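Local structure of N-acetylmuramoyl-l-alanine amidase (Bartonella henselae, 3NE8) at residues R40-L43 with Q44-S47; L63-R66 with V67-A70; D138-R141 with R142-A146; L166-N169 with P170-A174. The protein probably hydrolyses, as a zinc-dependent amidase, the bond between N-acetylmuramic acid and L-alanine in peptidoglycan, remodelling the cell wall during division. All coordinates share one frame; numbering follows the deposited sequence.

Interaction 1. Residues R40-L43 with Q44-S47; sequences RDEL and QKGS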
loop_
_atom_site.group_PDB
_atom_site.type_symbol
_atom_site.label_atom_id
_atom_site.label_comp_id
_atom_site.label_asym_id
_atom_site.label_seq_id
_atom_site.Cartn_x
_atom_site.Cartn_y
_atom_site.Cartn_z
ATOM N N ARG A 40 -15.040 17.458 -1.689
ATOM C CA ARG A 40 -14.181 18.624 -1.892
ATOM C C ARG A 40 -14.095 19.477 -0.626
ATOM O O ARG A 40 -13.007 19.868 -0.197
ATOM C CB ARG A 40 -14.696 19.459 -3.073
ATOM C CG ARG A 40 -13.981 20.798 -3.288
ATOM C CD ARG A 40 -14.645 21.613 -4.434
ATOM N NE ARG A 40 -16.007 22.044 -4.102
ATOM C CZ ARG A 40 -16.881 22.563 -4.973
ATOM N NH1 ARG A 40 -16.538 22.697 -6.230
ATOM N NH2 ARG A 40 -18.104 22.928 -4.588
ATOM N N ASP A 41 -15.242 19.755 -0.017
ATOM C CA ASP A 41 -15.269 20.563 1.190
ATOM C C ASP A 41 -14.459 19.917 2.312
ATOM O O ASP A 41 -13.701 20.588 2.998
ATOM C CB ASP A 41 -16.706 20.784 1.648
ATOM C CG ASP A 41 -16.806 21.732 2.830
ATOM O OD1 ASP A 41 -16.412 22.908 2.683
ATOM O OD2 ASP A 41 -17.282 21.303 3.905
ATOM N N GLU A 42 -14.632 18.616 2.517
ATOM C CA GLU A 42 -13.877 17.923 3.555
ATOM C C GLU A 42 -12.379 17.988 3.277
ATOM O O GLU A 42 -11.588 18.198 4.192
ATOM C CB GLU A 42 -14.350 16.471 3.689
ATOM C CG GLU A 42 -15.777 16.315 4.225
ATOM C CD GLU A 42 -15.960 16.914 5.601
ATOM O OE1 GLU A 42 -15.110 16.676 6.478
ATOM O OE2 GLU A 42 -16.967 17.625 5.811
ATOM N N LEU A 43 -11.991 17.788 2.026
ATOM C CA LEU A 43 -10.579 17.837 1.669
ATOM C C LEU A 43 -9.997 19.231 1.878
ATOM O O LEU A 43 -8.836 19.371 2.284
ATOM C CB LEU A 43 -10.374 17.371 0.228
ATOM C CG LEU A 43 -10.562 15.876 0.030
ATOM C CD1 LEU A 43 -10.696 15.563 -1.436
ATOM C CD2 LEU A 43 -9.387 15.109 0.623
ATOM N N GLN A 44 -10.799 20.255 1.605
ATOM C CA GLN A 44 -10.346 21.635 1.705
ATOM C C GLN A 44 -10.289 22.116 3.163
ATOM O O GLN A 44 -9.675 23.146 3.467
ATOM C CB GLN A 44 -11.183 22.549 0.798
ATOM C CG GLN A 44 -10.859 22.325 -0.683
ATOM C CD GLN A 44 -11.728 23.086 -1.665
ATOM O OE1 GLN A 44 -12.811 23.603 -1.323
ATOM N NE2 GLN A 44 -11.275 23.133 -2.919
ATOM N N LYS A 45 -10.901 21.358 4.071
ATOM C CA LYS A 45 -10.760 21.623 5.503
ATOM C C LYS A 45 -9.402 21.144 5.979
ATOM O O LYS A 45 -8.869 21.642 6.969
ATOM C CB LYS A 45 -11.831 20.879 6.305
ATOM C CG LYS A 45 -13.226 21.454 6.211
ATOM C CD LYS A 45 -14.199 20.615 7.032
ATOM C CE LYS A 45 -15.606 21.195 6.997
ATOM N NZ LYS A 45 -16.582 20.331 7.722
ATOM N N GLY A 46 -8.858 20.148 5.288
ATOM C CA GLY A 46 -7.576 19.575 5.653
ATOM C C GLY A 46 -6.436 20.399 5.097
ATOM O O GLY A 46 -6.644 21.454 4.499
ATOM N N SER A 47 -5.216 19.926 5.304
ATOM C CA SER A 47 -4.064 20.613 4.749
ATOM C C SER A 47 -3.526 19.849 3.547
ATOM O O SER A 47 -3.704 18.633 3.435
ATOM C CB SER A 47 -2.972 20.795 5.808
ATOM O OG SER A 47 -2.495 19.546 6.277
#
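Lys45 lies alongside Glu42 on the last turn of helix 28-45, the helix of a beta-alpha-beta unit between strands 5-11 and 49-53. The two side chains point the same way. Lys45 NZ forms a salt bridge with Glu42 OE2 at 3.3 Å; its hydrogen bond is weak. Asp41 OD2 lies 4.0 Å from Lys45 NZ, beyond salt-bridge range. The Asp41 carboxylate probably adds a weaker electrostatic pull. The Lys45 chain is extended beyond CG, which carries NZ back over the turn, while the Glu42 chain bends at chi2 (-60°) to present its carboxylate.

A second pair runs along another side of the helix. The Gln44 amide packs its flat group on the aliphatic part of Arg40, with Arg40 CG 3.6 Å from Gln44 NE2. The charged end of Arg40 reaches on to Asp56 through NH1. Leu43 turns to Thr49 and Val51 of strand 49-53, and Glu42 also touches Lys210, Ala214 and Ala217 of helix 206-227.

The backbone shows the helix running out. Gln44 N still bonds to Arg40 O, four residues back. Lys45 N bonds to Glu42 O, three back, with a weak bond to Asp41 O. Gly46 N bonds to Leu43 O at 3.1 Å.

Interaction 2. Residues L63-R66 with V67-A70; sequences LSER and VKKA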
loop_
_atom_site.group_PDB
_atom_site.type_symbol
_atom_site.label_atom_id
_atom_site.label_comp_id
_atom_site.label_asym_id
_atom_site.label_seq_id
_atom_site.Cartn_x
_atom_site.Cartn_y
_atom_site.Cartn_z
ATOM N N LEU A 63 -16.746 9.562 -20.917
ATOM C CA LEU A 63 -15.816 8.980 -19.954
ATOM C C LEU A 63 -14.361 9.348 -20.275
ATOM O O LEU A 63 -13.580 9.667 -19.364
ATOM C CB LEU A 63 -16.014 7.467 -19.868
ATOM C CG LEU A 63 -17.427 7.036 -19.448
ATOM C CD1 LEU A 63 -17.479 5.525 -19.264
ATOM C CD2 LEU A 63 -17.890 7.748 -18.183
ATOM N N SER A 64 -14.001 9.338 -21.551
ATOM C CA SER A 64 -12.641 9.690 -21.930
ATOM C C SER A 64 -12.291 11.129 -21.570
ATOM O O SER A 64 -11.121 11.447 -21.304
ATOM C CB SER A 64 -12.427 9.462 -23.425
ATOM O OG SER A 64 -13.275 10.313 -24.181
ATOM N N GLU A 65 -13.280 12.019 -21.589
ATOM C CA GLU A 65 -13.031 13.404 -21.229
ATOM C C GLU A 65 -12.772 13.532 -19.725
ATOM O O GLU A 65 -11.975 14.364 -19.300
ATOM C CB GLU A 65 -14.201 14.291 -21.650
ATOM C CG GLU A 65 -13.882 15.769 -21.639
ATOM C CD GLU A 65 -12.963 16.178 -22.779
ATOM O OE1 GLU A 65 -12.785 15.380 -23.724
ATOM O OE2 GLU A 65 -12.421 17.301 -22.733
ATOM N N ARG A 66 -13.442 12.711 -18.924
ATOM C CA ARG A 66 -13.208 12.709 -17.483
ATOM C C ARG A 66 -11.773 12.258 -17.185
ATOM O O ARG A 66 -11.071 12.874 -16.377
ATOM C CB ARG A 66 -14.247 11.815 -16.804
ATOM C CG ARG A 66 -15.683 12.297 -17.043
ATOM C CD ARG A 66 -16.693 11.226 -16.698
ATOM N NE ARG A 66 -18.042 11.557 -17.154
ATOM C CZ ARG A 66 -19.017 12.010 -16.370
ATOM N NH1 ARG A 66 -18.803 12.219 -15.072
ATOM N NH2 ARG A 66 -20.209 12.280 -16.891
ATOM N N VAL A 67 -11.334 11.205 -17.865
ATOM C CA VAL A 67 -9.960 10.710 -17.707
ATOM C C VAL A 67 -8.955 11.775 -18.143
ATOM O O VAL A 67 -7.959 12.032 -17.452
ATOM C CB VAL A 67 -9.759 9.409 -18.494
ATOM C CG1 VAL A 67 -8.294 8.972 -18.466
ATOM C CG2 VAL A 67 -10.640 8.306 -17.932
ATOM N N LYS A 68 -9.217 12.416 -19.273
ATOM C CA LYS A 68 -8.328 13.451 -19.784
ATOM C C LYS A 68 -8.183 14.598 -18.783
ATOM O O LYS A 68 -7.098 15.139 -18.596
ATOM C CB LYS A 68 -8.855 13.958 -21.127
ATOM C CG LYS A 68 -8.075 15.107 -21.746
ATOM C CD LYS A 68 -8.600 15.396 -23.150
ATOM C CE LYS A 68 -8.069 16.711 -23.701
ATOM N NZ LYS A 68 -8.738 17.888 -23.077
ATOM N N LYS A 69 -9.281 14.971 -18.136
ATOM C CA LYS A 69 -9.228 16.050 -17.153
ATOM C C LYS A 69 -8.330 15.683 -15.973
ATOM O O LYS A 69 -7.580 16.522 -15.478
ATOM C CB LYS A 69 -10.638 16.433 -16.691
ATOM C CG LYS A 69 -11.449 17.170 -17.756
ATOM C CD LYS A 69 -12.889 17.391 -17.300
ATOM C CE LYS A 69 -13.717 18.151 -18.335
ATOM N NZ LYS A 69 -13.146 19.490 -18.646
ATOM N N ALA A 70 -8.381 14.431 -15.534
ATOM C CA ALA A 70 -7.514 13.980 -14.454
ATOM C C ALA A 70 -6.044 14.097 -14.869
ATOM O O ALA A 70 -5.211 14.554 -14.089
ATOM C CB ALA A 70 -7.855 12.545 -14.071
HETATM O O HOH W 1 -10.691 18.923 -20.629
#
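The carboxylate of Glu65 and the ammonium of Lys68 lie side by side on helix 63-72, one turn apart. Glu65 OE2 stands 3.7 Å from Lys68 NZ, a long salt bridge. Both side chains have two deposited conformers, so this pairing is doubtful as a fixed feature. A water donates to Glu65 OE2 at 3.2 Å. The same water oxygen accepts from Lys69 NZ at 3.2 Å and, weakly, from Lys68 NZ. In these conformers one water probably links Glu65 OE2 with both lysines, Lys68 only weakly. The Glu65 chain bends at chi2 (72°), which swings the carboxylate along the helix toward Lys68. Lys69 bends at chi4 and crosses Glu65, with Lys69 CE 4.1 Å from Glu65 CG. Lys68 NZ has a further salt bridge to Glu72.

The other flat group, the Arg66 guanidinium, leaves the helix on a nearly straight chain. It salt-bridges Asp10 through NH1 and donates to the carbonyls of Pro11, His13 and Leu61. His13 is a zinc ligand, so Arg66 probably helps to position its loop.

The backbone is regular. Val67 N bonds to Leu63 O, and Lys68, Lys69 and Ala70 each bond four residues back. Val67 CG2 rests 3.5 Å from Leu63 O.

Helix 63-72 starts close to the metal, with the Leu63 side chain about 8 Å from the zinc ion. Arg66 ties it to the end of strand 5-11, while Leu63 and Val67 pack on loop residues Gln177 and Ala181.

Interaction 3. Residues D138-R141 with R142-A146; sequences DLTR and RETHA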
loop_
_atom_site.group_PDB
_atom_site.type_symbol
_atom_site.label_atom_id
_atom_site.label_comp_id
_atom_site.label_asym_id
_atom_site.label_seq_id
_atom_site.Cartn_x
_atom_site.Cartn_y
_atom_site.Cartn_z
ATOM N N ASP A 138 3.352 -0.041 -20.092
ATOM C CA ASP A 138 2.803 -1.182 -19.369
ATOM C C ASP A 138 3.345 -1.251 -17.945
ATOM O O ASP A 138 2.620 -1.619 -17.018
ATOM C CB ASP A 138 3.068 -2.484 -20.130
ATOM C CG ASP A 138 2.235 -2.592 -21.395
ATOM O OD1 ASP A 138 1.123 -2.025 -21.420
ATOM O OD2 ASP A 138 2.688 -3.245 -22.361
ATOM N N LEU A 139 4.610 -0.882 -17.770
ATOM C CA LEU A 139 5.190 -0.788 -16.432
ATOM C C LEU A 139 4.513 0.302 -15.603
ATOM O O LEU A 139 4.173 0.084 -14.441
ATOM C CB LEU A 139 6.696 -0.527 -16.507
ATOM C CG LEU A 139 7.530 -1.584 -17.231
ATOM C CD1 LEU A 139 8.987 -1.153 -17.302
ATOM C CD2 LEU A 139 7.398 -2.931 -16.539
ATOM N N THR A 140 4.310 1.470 -16.211
ATOM C CA THR A 140 3.643 2.590 -15.549
ATOM C C THR A 140 2.251 2.176 -15.105
ATOM O O THR A 140 1.810 2.490 -13.994
ATOM C CB THR A 140 3.529 3.795 -16.494
ATOM O OG1 THR A 140 4.841 4.222 -16.880
ATOM C CG2 THR A 140 2.795 4.957 -15.819
ATOM N N ARG A 141 1.566 1.458 -15.985
ATOM C CA ARG A 141 0.246 0.935 -15.689
ATOM C C ARG A 141 0.255 0.034 -14.459
ATOM O O ARG A 141 -0.655 0.077 -13.645
ATOM C CB ARG A 141 -0.302 0.167 -16.895
ATOM C CG ARG A 141 -0.698 1.068 -18.050
ATOM C CD ARG A 141 -1.143 0.256 -19.256
ATOM N NE ARG A 141 -2.320 -0.550 -18.961
ATOM C CZ ARG A 141 -2.458 -1.825 -19.310
ATOM N NH1 ARG A 141 -1.487 -2.443 -19.971
ATOM N NH2 ARG A 141 -3.566 -2.483 -18.997
ATOM N N ARG A 142 1.279 -0.805 -14.343
ATOM C CA ARG A 142 1.350 -1.752 -13.233
ATOM C C ARG A 142 1.547 -1.006 -11.914
ATOM O O ARG A 142 0.924 -1.322 -10.899
ATOM C CB ARG A 142 2.467 -2.773 -13.481
ATOM C CG ARG A 142 2.467 -3.976 -12.534
ATOM C CD ARG A 142 3.561 -4.968 -12.914
ATOM N NE ARG A 142 4.885 -4.368 -12.779
ATOM C CZ ARG A 142 5.982 -4.802 -13.392
ATOM N NH1 ARG A 142 5.938 -5.858 -14.203
ATOM N NH2 ARG A 142 7.132 -4.173 -13.196
ATOM N N GLU A 143 2.397 0.007 -11.950
ATOM C CA GLU A 143 2.627 0.853 -10.795
ATOM C C GLU A 143 1.348 1.590 -10.391
ATOM O O GLU A 143 0.967 1.629 -9.220
ATOM C CB GLU A 143 3.717 1.856 -11.143
ATOM C CG GLU A 143 4.303 2.577 -9.967
ATOM C CD GLU A 143 5.319 3.602 -10.398
ATOM O OE1 GLU A 143 5.172 4.156 -11.509
ATOM O OE2 GLU A 143 6.267 3.850 -9.632
ATOM N N THR A 144 0.684 2.186 -11.370
ATOM C CA THR A 144 -0.580 2.862 -11.131
ATOM C C THR A 144 -1.593 1.934 -10.490
ATOM O O THR A 144 -2.304 2.316 -9.559
ATOM C CB THR A 144 -1.132 3.427 -12.449
ATOM O OG1 THR A 144 -0.238 4.453 -12.896
ATOM C CG2 THR A 144 -2.540 3.992 -12.287
ATOM N N HIS A 145 -1.659 0.701 -10.977
ATOM C CA HIS A 145 -2.633 -0.237 -10.453
ATOM C C HIS A 145 -2.360 -0.577 -8.985
ATOM O O HIS A 145 -3.281 -0.696 -8.182
ATOM C CB HIS A 145 -2.665 -1.497 -11.309
ATOM C CG HIS A 145 -3.884 -2.322 -11.084
ATOM N ND1 HIS A 145 -3.834 -3.658 -10.764
ATOM C CD2 HIS A 145 -5.196 -1.988 -11.119
ATOM C CE1 HIS A 145 -5.064 -4.117 -10.617
ATOM N NE2 HIS A 145 -5.909 -3.123 -10.825
ATOM N N ALA A 146 -1.091 -0.735 -8.640
ATOM C CA ALA A 146 -0.730 -0.981 -7.246
ATOM C C ALA A 146 -1.271 0.134 -6.354
ATOM O O ALA A 146 -1.803 -0.121 -5.278
ATOM C CB ALA A 146 0.778 -1.112 -7.091
#
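Helix 135-161 belongs to the interface with the second subunit, and Leu139 and Arg142 touch across one of its early turns. The two side chains run side by side. Leu139 CD2 lies over one face of the Arg142 guanidinium, 3.6 Å from NH2 and 3.9 Å from CZ. Arg142 extends through chi2 and bends at chi3 (63°), which lays the flat group against the methyl. The N-H groups of Arg142 serve the other chain: NE pairs with Glu143 of the second subunit and NH1 donates to Gln232 of that subunit, while Glu143 makes the reciprocal bridge in the conformer given here, so it may not be constant.

On another side of the helix, Arg141 NH1 forms a salt bridge with Asp138 OD1 at 3.0 Å. The oxygen lies in the guanidinium plane, but the donor meets it from above the carboxylate plane.

Backbone bonds run four residues back throughout. Thr144 N to Thr140 O, at 2.9 Å, is nearly straight (169°). Thr144 CB packs on the same carbonyl, 3.5 Å from Thr140 O.

His145 points to a different side of the helix from Thr144. Thr144 OG1 bonds to Pro182 O, and His145 bonds through ND1 to Met231 N of the second subunit and weakly through NE2 to Ile99 O. The turn is thus set between the partner's C-terminal residues, the end of strand 94-99 and the loop ahead of strand 186-190.

Interaction 4. Residues L166-N169 with P170-A174; sequences LINN and PHRYA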
loop_
_atom_site.group_PDB
_atom_site.type_symbol
_atom_site.label_atom_id
_atom_site.label_comp_id
_atom_site.label_asym_id
_atom_site.label_seq_id
_atom_site.Cartn_x
_atom_site.Cartn_y
_atom_site.Cartn_z
ATOM N N LEU A 166 -20.985 -1.446 4.342
ATOM C CA LEU A 166 -20.316 -1.886 3.127
ATOM C C LEU A 166 -21.042 -3.093 2.563
ATOM O O LEU A 166 -21.579 -3.902 3.315
ATOM C CB LEU A 166 -18.874 -2.283 3.440
ATOM C CG LEU A 166 -17.909 -1.164 3.833
ATOM C CD1 LEU A 166 -16.782 -1.697 4.693
ATOM C CD2 LEU A 166 -17.356 -0.499 2.588
ATOM N N ILE A 167 -21.066 -3.211 1.240
ATOM C CA ILE A 167 -21.557 -4.422 0.599
ATOM C C ILE A 167 -20.625 -5.580 0.921
ATOM O O ILE A 167 -19.467 -5.365 1.263
ATOM C CB ILE A 167 -21.622 -4.244 -0.931
ATOM C CG1 ILE A 167 -22.426 -5.371 -1.578
ATOM C CG2 ILE A 167 -20.219 -4.155 -1.535
ATOM C CD1 ILE A 167 -22.712 -5.133 -3.044
ATOM N N ASN A 168 -21.126 -6.810 0.849
ATOM C CA ASN A 168 -20.276 -7.986 0.938
ATOM C C ASN A 168 -19.202 -7.904 -0.137
ATOM O O ASN A 168 -19.511 -7.522 -1.261
ATOM C CB ASN A 168 -21.122 -9.243 0.731
ATOM C CG ASN A 168 -20.282 -10.481 0.528
ATOM O OD1 ASN A 168 -19.621 -10.950 1.448
ATOM N ND2 ASN A 168 -20.307 -11.022 -0.685
ATOM N N ASN A 169 -17.969 -8.277 0.186
ATOM C CA ASN A 169 -16.867 -8.155 -0.773
ATOM C C ASN A 169 -16.802 -6.736 -1.340
ATOM O O ASN A 169 -17.062 -6.522 -2.527
ATOM C CB ASN A 169 -17.028 -9.158 -1.921
ATOM C CG ASN A 169 -16.927 -10.593 -1.461
ATOM O OD1 ASN A 169 -17.570 -11.481 -2.018
ATOM N ND2 ASN A 169 -16.120 -10.829 -0.440
ATOM N N PRO A 170 -16.469 -5.759 -0.487
ATOM C CA PRO A 170 -16.622 -4.352 -0.879
ATOM C C PRO A 170 -15.538 -3.825 -1.817
ATOM O O PRO A 170 -15.714 -2.717 -2.332
ATOM C CB PRO A 170 -16.576 -3.617 0.464
ATOM C CG PRO A 170 -15.702 -4.469 1.308
ATOM C CD PRO A 170 -16.023 -5.897 0.910
ATOM N N HIS A 171 -14.455 -4.563 -2.033
ATOM C CA HIS A 171 -13.531 -4.216 -3.105
ATOM C C HIS A 171 -13.752 -5.153 -4.282
ATOM O O HIS A 171 -13.454 -6.343 -4.193
ATOM C CB HIS A 171 -12.066 -4.257 -2.662
ATOM C CG HIS A 171 -11.108 -4.038 -3.790
ATOM N ND1 HIS A 171 -9.932 -4.743 -3.929
ATOM C CD2 HIS A 171 -11.190 -3.231 -4.873
ATOM C CE1 HIS A 171 -9.314 -4.351 -5.030
ATOM N NE2 HIS A 171 -10.059 -3.432 -5.621
ATOM N N ARG A 172 -14.285 -4.610 -5.371
ATOM C CA ARG A 172 -14.567 -5.373 -6.577
ATOM C C ARG A 172 -13.833 -4.759 -7.762
ATOM O O ARG A 172 -13.123 -3.758 -7.623
ATOM C CB ARG A 172 -16.076 -5.444 -6.822
ATOM C CG ARG A 172 -16.814 -6.082 -5.658
ATOM C CD ARG A 172 -18.287 -6.297 -5.922
ATOM N NE ARG A 172 -18.939 -6.850 -4.735
ATOM C CZ ARG A 172 -20.051 -7.576 -4.756
ATOM N NH1 ARG A 172 -20.649 -7.856 -5.907
ATOM N NH2 ARG A 172 -20.561 -8.022 -3.616
ATOM N N TYR A 173 -13.976 -5.362 -8.935
ATOM C CA TYR A 173 -13.263 -4.858 -10.103
ATOM C C TYR A 173 -13.901 -5.330 -11.394
ATOM O O TYR A 173 -14.536 -6.388 -11.448
ATOM C CB TYR A 173 -11.769 -5.212 -10.053
ATOM C CG TYR A 173 -11.483 -6.632 -9.636
ATOM C CD1 TYR A 173 -11.465 -7.659 -10.564
ATOM C CD2 TYR A 173 -11.207 -6.937 -8.311
ATOM C CE1 TYR A 173 -11.200 -8.968 -10.179
ATOM C CE2 TYR A 173 -10.939 -8.237 -7.917
ATOM C CZ TYR A 173 -10.937 -9.240 -8.858
ATOM O OH TYR A 173 -10.670 -10.539 -8.478
ATOM N N ALA A 174 -13.765 -4.508 -12.424
ATOM C CA ALA A 174 -14.279 -4.819 -13.746
ATOM C C ALA A 174 -13.717 -3.789 -14.705
ATOM O O ALA A 174 -12.986 -2.886 -14.297
ATOM C CB ALA A 174 -15.809 -4.808 -13.765
#
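Arg172 places CG beside its backbone N (chi1 -59°), and its chain then stays extended to NE. This carries the guanidinium back over the corner at Asn168 and Asn169. Asn169 takes a left-handed backbone conformation (phi 52°) at the corner, and two successive carbonyls come to face the same guanidinium edge. Arg172 NH2 donates to Asn168 O at 2.6 Å, almost straight (174°). Arg172 NE donates to Asn169 O at 2.9 Å. Both oxygens lie close to the guanidinium plane, so the pair fixes the rotation of the group. Its third nitrogen, NH1, bridges to Asp105.

Ile167 CD1 lies over one face of the guanidinium, offset toward the rim, 3.6 Å from Arg172 NH2. The two side chains cross at about a right angle.

Pro170 packs against the incoming chain. Pro170 CB lies 3.9 Å from Leu166 CD2 and 3.5 Å from Ile167 O. Ile167 CG2 slides past the ring, 3.7 Å from Pro170 CA. The proline packing and the two arginine bonds probably both steady the corner.

Strand 170-174 is one of the two edge strands of the mixed sheet within this chain. It runs parallel to strand 94-99; backbone hydrogen bonds join Pro170 and Arg172 with Val96, and Arg172 with Thr98. Leu166, Pro170 and His171 pack on helix 135-161, and His171 NE2 bonds to Thr98 OG1. Arg172 and Ala174 touch helix 106-116.

The four contacts are separate and follow one another along the chain. Interactions 2 and 3 have centres 18 Å apart, with nearest atoms about 10 Å apart. Interactions 3 and 4 come to about 6 Å at their nearest atoms, consistent with Leu166, Pro170 and His171 packing on helix 135-161. Both also meet Lys229 of the second subunit, through His145 and His171. Interaction 1 is remote, 23 to 28 Å from the others between centres. Its helix nevertheless begins at the zinc ligand Glu28. Interaction 2 is tied to the metal site through His13, and the strand of interaction 4 packs on helix 106-116, which carries zinc ligand Glu115.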